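Local coordinates for protein gluconate kinase (Lactobacillus acidophilus, PDB 3LL3) that binds ATP and, as a member of the FGGY family of carbohydrate kinases, probably phosphorylates a sugar or sugar acid such as xylulose or gluconate, at residues 303-306 with 307-311; 314-317 with 318-321. All coordinates share one frame; numbering follows the deposited sequence.

How the contacts relate
Two local contacts of the C-terminal FGGY region, their centres about 9 Å apart, illustrate how a nucleotide pocket can be built from a helical turn and a helix start. Contact 1 (303-306 with 307-311) runs along helix 300-311 and is the more buried, with a tryptophan, a threonine and aliphatic groups packed inside it; contact 2 (314-317 with 318-321) starts helix 317-325, and its polar cap lies largely at the surface. Both touch ATP. They are joined to each other by the bond from Arg-307 NH1 to Glu-315 O and by Phe-320, whose ring meets those of Phe-303 and Phe-311. Backbone and aromatic contacts dominate the first, a threonine-aspartate pair the second.

Contact 1 of 2, residues 303-306 with 307-311; sequences FNWA and RQTLF. With ATP (adenosine-5'-triphosphate), chain C.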
loop_
_atom_site.group_PDB
_atom_site.type_symbol
_atom_site.label_atom_id
_atom_site.label_comp_id
_atom_site.label_asym_id
_atom_site.label_seq_id
_atom_site.Cartn_x
_atom_site.Cartn_y
_atom_site.Cartn_z
ATOM N N PHE A 303 14.605 -4.851 0.105
ATOM C CA PHE A 303 14.636 -5.884 -0.927
ATOM C C PHE A 303 14.593 -7.270 -0.287
ATOM O O PHE A 303 13.871 -8.147 -0.729
ATOM C CB PHE A 303 15.900 -5.747 -1.773
ATOM C CG PHE A 303 16.063 -6.830 -2.798
ATOM C CD1 PHE A 303 16.770 -7.981 -2.500
ATOM C CD2 PHE A 303 15.478 -6.712 -4.056
ATOM C CE1 PHE A 303 16.928 -8.991 -3.441
ATOM C CE2 PHE A 303 15.634 -7.710 -5.003
ATOM C CZ PHE A 303 16.358 -8.860 -4.692
ATOM N N ASN A 304 15.380 -7.449 0.763
ATOM C CA ASN A 304 15.363 -8.679 1.521
ATOM C C ASN A 304 13.992 -8.972 2.124
ATOM O O ASN A 304 13.503 -10.085 2.005
ATOM C CB ASN A 304 16.398 -8.629 2.632
ATOM C CG ASN A 304 16.600 -9.971 3.296
ATOM O OD1 ASN A 304 16.354 -10.129 4.502
ATOM N ND2 ASN A 304 17.052 -10.948 2.519
ATOM N N TRP A 305 13.381 -7.985 2.781
ATOM C CA TRP A 305 12.031 -8.170 3.323
ATOM C C TRP A 305 11.045 -8.617 2.241
ATOM O O TRP A 305 10.272 -9.550 2.452
ATOM C CB TRP A 305 11.511 -6.907 4.018
ATOM C CG TRP A 305 10.036 -6.976 4.310
ATOM C CD1 TRP A 305 9.439 -7.484 5.437
ATOM C CD2 TRP A 305 8.967 -6.531 3.458
ATOM N NE1 TRP A 305 8.066 -7.369 5.339
ATOM C CE2 TRP A 305 7.752 -6.794 4.135
ATOM C CE3 TRP A 305 8.920 -5.926 2.195
ATOM C CZ2 TRP A 305 6.504 -6.480 3.586
ATOM C CZ3 TRP A 305 7.675 -5.618 1.648
ATOM C CH2 TRP A 305 6.482 -5.898 2.346
ATOM N N ALA A 306 11.068 -7.946 1.091
ATOM C CA ALA A 306 10.151 -8.274 -0.003
ATOM C C ALA A 306 10.385 -9.673 -0.558
ATOM O O ALA A 306 9.436 -10.361 -0.930
ATOM C CB ALA A 306 10.239 -7.245 -1.119
ATOM N N ARG A 307 11.654 -10.076 -0.606
ATOM C CA ARG A 307 12.053 -11.372 -1.145
ATOM C C ARG A 307 11.481 -12.498 -0.294
ATOM O O ARG A 307 11.001 -13.500 -0.829
ATOM C CB ARG A 307 13.586 -11.479 -1.211
ATOM C CG ARG A 307 14.097 -12.841 -1.634
ATOM C CD ARG A 307 15.620 -12.894 -1.697
ATOM N NE ARG A 307 16.226 -12.818 -0.370
ATOM C CZ ARG A 307 16.010 -13.699 0.606
ATOM N NH1 ARG A 307 15.195 -14.729 0.419
ATOM N NH2 ARG A 307 16.602 -13.549 1.783
ATOM N N GLN A 308 11.532 -12.317 1.024
ATOM C CA GLN A 308 11.023 -13.302 1.972
ATOM C C GLN A 308 9.512 -13.244 2.165
ATOM O O GLN A 308 8.896 -14.245 2.525
ATOM C CB GLN A 308 11.651 -13.087 3.346
ATOM C CG GLN A 308 13.133 -13.420 3.451
ATOM C CD GLN A 308 13.566 -13.534 4.897
ATOM O OE1 GLN A 308 14.166 -12.606 5.460
ATOM N NE2 GLN A 308 13.228 -14.665 5.525
ATOM N N THR A 309 8.922 -12.071 1.962
ATOM C CA THR A 309 7.515 -11.857 2.295
ATOM C C THR A 309 6.611 -12.067 1.088
ATOM O O THR A 309 5.585 -12.731 1.192
ATOM C CB THR A 309 7.290 -10.455 2.888
ATOM O OG1 THR A 309 8.014 -10.352 4.112
ATOM C CG2 THR A 309 5.819 -10.194 3.163
ATOM N N LEU A 310 7.005 -11.511 -0.054
ATOM C CA LEU A 310 6.209 -11.653 -1.265
ATOM C C LEU A 310 6.274 -13.084 -1.756
ATOM O O LEU A 310 5.323 -13.565 -2.351
ATOM C CB LEU A 310 6.660 -10.694 -2.374
ATOM C CG LEU A 310 6.176 -9.249 -2.240
ATOM C CD1 LEU A 310 6.525 -8.768 -0.867
ATOM C CD2 LEU A 310 6.785 -8.321 -3.268
ATOM N N PHE A 311 7.387 -13.771 -1.493
ATOM C CA PHE A 311 7.548 -15.148 -1.970
ATOM C C PHE A 311 7.666 -16.149 -0.813
ATOM O O PHE A 311 6.681 -16.689 -0.321
ATOM C CB PHE A 311 8.772 -15.271 -2.884
ATOM C CG PHE A 311 8.720 -14.403 -4.119
ATOM C CD1 PHE A 311 9.158 -13.089 -4.084
ATOM C CD2 PHE A 311 8.277 -14.918 -5.329
ATOM C CE1 PHE A 311 9.129 -12.300 -5.217
ATOM C CE2 PHE A 311 8.243 -14.124 -6.468
ATOM C CZ PHE A 311 8.679 -12.813 -6.408
HETATM P PG ATP C . 29.202 -4.147 3.942
HETATM O O1G ATP C . 29.021 -5.795 3.828
HETATM O O2G ATP C . 30.359 -3.625 2.871
HETATM O O3G ATP C . 29.550 -3.785 5.315
HETATM P PB ATP C . 26.368 -4.264 3.538
HETATM O O1B ATP C . 25.188 -3.169 3.202
HETATM O O2B ATP C . 26.137 -4.943 4.806
HETATM O O3B ATP C . 27.785 -3.398 3.546
HETATM P PA ATP C . 26.145 -5.323 0.789
HETATM O O1A ATP C . 26.715 -3.986 0.030
HETATM O O2A ATP C . 26.638 -6.555 0.189
HETATM O O3A ATP C . 26.503 -5.464 2.400
HETATM O "O5'" ATP C . 24.511 -5.292 0.602
HETATM C "C5'" ATP C . 23.740 -6.223 1.323
HETATM C "C4'" ATP C . 22.379 -6.311 0.676
HETATM O "O4'" ATP C . 22.296 -6.738 -0.675
HETATM C "C3'" ATP C . 21.166 -6.933 1.430
HETATM O "O3'" ATP C . 20.381 -6.018 2.137
HETATM C "C2'" ATP C . 20.465 -7.836 0.351
HETATM O "O2'" ATP C . 19.072 -7.891 0.498
HETATM C "C1'" ATP C . 20.997 -7.206 -0.917
HETATM N N9 ATP C . 21.151 -8.141 -2.022
HETATM C C8 ATP C . 21.799 -9.322 -2.028
HETATM N N7 ATP C . 21.773 -9.793 -3.370
HETATM C C5 ATP C . 21.100 -8.832 -4.160
HETATM C C6 ATP C . 20.797 -8.772 -5.539
HETATM N N6 ATP C . 21.247 -9.844 -6.418
HETATM N N1 ATP C . 20.142 -7.718 -6.039
HETATM C C2 ATP C . 19.744 -6.681 -5.226
HETATM N N3 ATP C . 20.043 -6.750 -3.877
HETATM C C4 ATP C . 20.713 -7.821 -3.367
#
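Helix 300-311 lines the ATP pocket with its N-terminal turns, and the contact of 303-306 with 307-311 joins successive turns of it. Backbone bonds from Arg-307 N to Phe-303 O, Gln-308 N to Asn-304 O and Leu-310 N to Ala-306 O carry the helix, which widens into a pi-type turn at 307-311. Trp-305 and Thr-309 meet through both backbone and side chain. Trp-305 O accepts twice from Thr-309, from N at 2.9 Å and from OG1 at 2.9 Å. With OG1 beside its own backbone N (chi1 -63°), the threonine folds its hydroxyl back onto the preceding turn. The same OG1 sits over one face of the indole, offset toward the rim, while Thr-309 CB makes a CH-pi contact 4.1 Å from the centroid of the Trp-305 five-membered ring. Trp-305 NE1 instead donates to His-363 O of the second subunit. Farther along the indole, Leu-310 CD1 lies 4.2 Å from Trp-305 CZ3 and also 4.0 Å from Ala-306 CB. Toward the nucleotide, Phe-303 holds CG anti to its backbone N (chi1 176°) and presents one ring face to the adenine, with CD1 3.8 Å from ATP N3. Asn-304 CB approaches ATP O2' at 3.5 Å, bringing the next residue up to the ribose. The chemistry is thus divided by direction: an aromatic face receives the base, whereas the doubly used carbonyl fixes the rotation of the Thr-309 hydroxyl within a buried patch that reaches the subunit interface.

Contact 2 of 2, residues 314-317 with 318-321; sequences DETP and QDFL. With ATP (adenosine-5'-triphosphate), chain C.
The capping box of Thr-316 and Asp-319 opens helix 317-325. Asp-319 N donates to Thr-316 OG1 at 3.0 Å, and Thr-316 N returns a nearly straight bond (166°) to Asp-319 OD2 at 3.2 Å, arriving from above the carboxylate plane. Thr-316 can cap because its OG1 stands between backbone N and carbonyl carbon (chi1 64°), turned to the N-H of Asp-319. Replacing Asp-319 by alanine removes the carboxylate, which would probably leave Thr-316 N without its acceptor and reduce the box to the single backbone bond onto Thr-316 OG1. Thr-316 and Gln-318, whose NE2 bonds Asp-322 OD1, form the solvent side. Glu-315 OE2 lies 3.4 Å from Asp-319 CB; Glu-315 OE1 stands 4.5 Å from Asp-319 OD2, a pair of like charges that would probably repel mildly. The packed side holds Phe-320 and Leu-321; toward the nucleotide, Pro-317 CB lies 3.6 Å from ATP N6 and Leu-321 CD1 3.7 Å from ATP N1, so apolar carbons border the adenine. Behind them Phe-320 turns inward, onto Ala-306 and Arg-307 of helix 300-311 and Ala-369 and Ile-373 of helix 365-388, while Leu-321 also packs against Phe-408 and Val-409 of helix 407-417.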
loop_
_atom_site.group_PDB
_atom_site.type_symbol
_atom_site.label_atom_id
_atom_site.label_comp_id
_atom_site.label_asym_id
_atom_site.label_seq_id
_atom_site.Cartn_x
_atom_site.Cartn_y
_atom_site.Cartn_z
ATOM N N ASP A 314 12.930 -19.203 0.443
ATOM C CA ASP A 314 13.708 -20.064 -0.455
ATOM C C ASP A 314 13.906 -19.373 -1.794
ATOM O O ASP A 314 14.594 -19.872 -2.675
ATOM C CB ASP A 314 13.006 -21.407 -0.672
ATOM C CG ASP A 314 13.034 -22.290 0.565
ATOM O OD1 ASP A 314 13.714 -21.911 1.552
ATOM O OD2 ASP A 314 12.377 -23.363 0.540
ATOM N N GLU A 315 13.273 -18.223 -1.940
ATOM C CA GLU A 315 13.438 -17.398 -3.112
ATOM C C GLU A 315 14.788 -16.699 -3.079
ATOM O O GLU A 315 15.043 -15.939 -2.148
ATOM C CB GLU A 315 12.378 -16.318 -3.070
ATOM C CG GLU A 315 12.204 -15.624 -4.375
ATOM C CD GLU A 315 11.375 -16.444 -5.329
ATOM O OE1 GLU A 315 10.970 -17.584 -4.973
ATOM O OE2 GLU A 315 11.121 -15.933 -6.435
ATOM N N THR A 316 15.636 -16.929 -4.084
ATOM C CA THR A 316 16.944 -16.258 -4.159
ATOM C C THR A 316 16.770 -14.819 -4.643
ATOM O O THR A 316 15.746 -14.489 -5.226
ATOM C CB THR A 316 17.938 -16.989 -5.116
ATOM O OG1 THR A 316 17.439 -16.945 -6.460
ATOM C CG2 THR A 316 18.140 -18.434 -4.697
ATOM N N PRO A 317 17.758 -13.948 -4.380
ATOM C CA PRO A 317 17.696 -12.598 -4.947
ATOM C C PRO A 317 17.522 -12.642 -6.459
ATOM O O PRO A 317 16.716 -11.892 -7.020
ATOM C CB PRO A 317 19.064 -12.022 -4.586
ATOM C CG PRO A 317 19.376 -12.659 -3.269
ATOM C CD PRO A 317 18.801 -14.059 -3.342
ATOM N N GLN A 318 18.275 -13.521 -7.119
ATOM C CA GLN A 318 18.161 -13.676 -8.567
ATOM C C GLN A 318 16.753 -14.091 -9.011
ATOM O O GLN A 318 16.234 -13.572 -9.995
ATOM C CB GLN A 318 19.195 -14.673 -9.095
ATOM C CG GLN A 318 19.337 -14.620 -10.599
ATOM C CD GLN A 318 19.591 -13.218 -11.085
ATOM O OE1 GLN A 318 20.463 -12.521 -10.568
ATOM N NE2 GLN A 318 18.820 -12.783 -12.075
ATOM N N ASP A 319 16.140 -15.025 -8.292
ATOM C CA ASP A 319 14.767 -15.438 -8.606
ATOM C C ASP A 319 13.846 -14.211 -8.553
ATOM O O ASP A 319 13.004 -14.006 -9.426
ATOM C CB ASP A 319 14.251 -16.495 -7.610
ATOM C CG ASP A 319 14.948 -17.847 -7.741
ATOM O OD1 ASP A 319 15.494 -18.147 -8.819
ATOM O OD2 ASP A 319 14.940 -18.618 -6.753
ATOM N N PHE A 320 14.008 -13.405 -7.502
ATOM C CA PHE A 320 13.183 -12.217 -7.318
ATOM C C PHE A 320 13.368 -11.266 -8.484
ATOM O O PHE A 320 12.397 -10.793 -9.067
ATOM C CB PHE A 320 13.582 -11.522 -6.012
ATOM C CG PHE A 320 12.677 -10.390 -5.608
ATOM C CD1 PHE A 320 12.754 -9.166 -6.234
ATOM C CD2 PHE A 320 11.781 -10.543 -4.576
ATOM C CE1 PHE A 320 11.948 -8.112 -5.850
ATOM C CE2 PHE A 320 10.956 -9.482 -4.184
ATOM C CZ PHE A 320 11.048 -8.271 -4.827
ATOM N N LEU A 321 14.625 -10.969 -8.810
ATOM C CA LEU A 321 14.938 -10.092 -9.923
ATOM C C LEU A 321 14.339 -10.632 -11.219
ATOM O O LEU A 321 13.773 -9.883 -12.012
ATOM C CB LEU A 321 16.454 -9.970 -10.067
ATOM C CG LEU A 321 17.123 -9.271 -8.889
ATOM C CD1 LEU A 321 18.630 -9.310 -9.047
ATOM C CD2 LEU A 321 16.618 -7.837 -8.786
HETATM P PG ATP C . 29.202 -4.147 3.942
HETATM O O1G ATP C . 29.021 -5.795 3.828
HETATM O O2G ATP C . 30.359 -3.625 2.871
HETATM O O3G ATP C . 29.550 -3.785 5.315
HETATM P PB ATP C . 26.368 -4.264 3.538
HETATM O O1B ATP C . 25.188 -3.169 3.202
HETATM O O2B ATP C . 26.137 -4.943 4.806
HETATM O O3B ATP C . 27.785 -3.398 3.546
HETATM P PA ATP C . 26.145 -5.323 0.789
HETATM O O1A ATP C . 26.715 -3.986 0.030
HETATM O O2A ATP C . 26.638 -6.555 0.189
HETATM O O3A ATP C . 26.503 -5.464 2.400
HETATM O "O5'" ATP C . 24.511 -5.292 0.602
HETATM C "C5'" ATP C . 23.740 -6.223 1.323
HETATM C "C4'" ATP C . 22.379 -6.311 0.676
HETATM O "O4'" ATP C . 22.296 -6.738 -0.675
HETATM C "C3'" ATP C . 21.166 -6.933 1.430
HETATM O "O3'" ATP C . 20.381 -6.018 2.137
HETATM C "C2'" ATP C . 20.465 -7.836 0.351
HETATM O "O2'" ATP C . 19.072 -7.891 0.498
HETATM C "C1'" ATP C . 20.997 -7.206 -0.917
HETATM N N9 ATP C . 21.151 -8.141 -2.022
HETATM C C8 ATP C . 21.799 -9.322 -2.028
HETATM N N7 ATP C . 21.773 -9.793 -3.370
HETATM C C5 ATP C . 21.100 -8.832 -4.160
HETATM C C6 ATP C . 20.797 -8.772 -5.539
HETATM N N6 ATP C . 21.247 -9.844 -6.418
HETATM N N1 ATP C . 20.142 -7.718 -6.039
HETATM C C2 ATP C . 19.744 -6.681 -5.226
HETATM N N3 ATP C . 20.043 -6.750 -3.877
HETATM C C4 ATP C . 20.713 -7.821 -3.367
#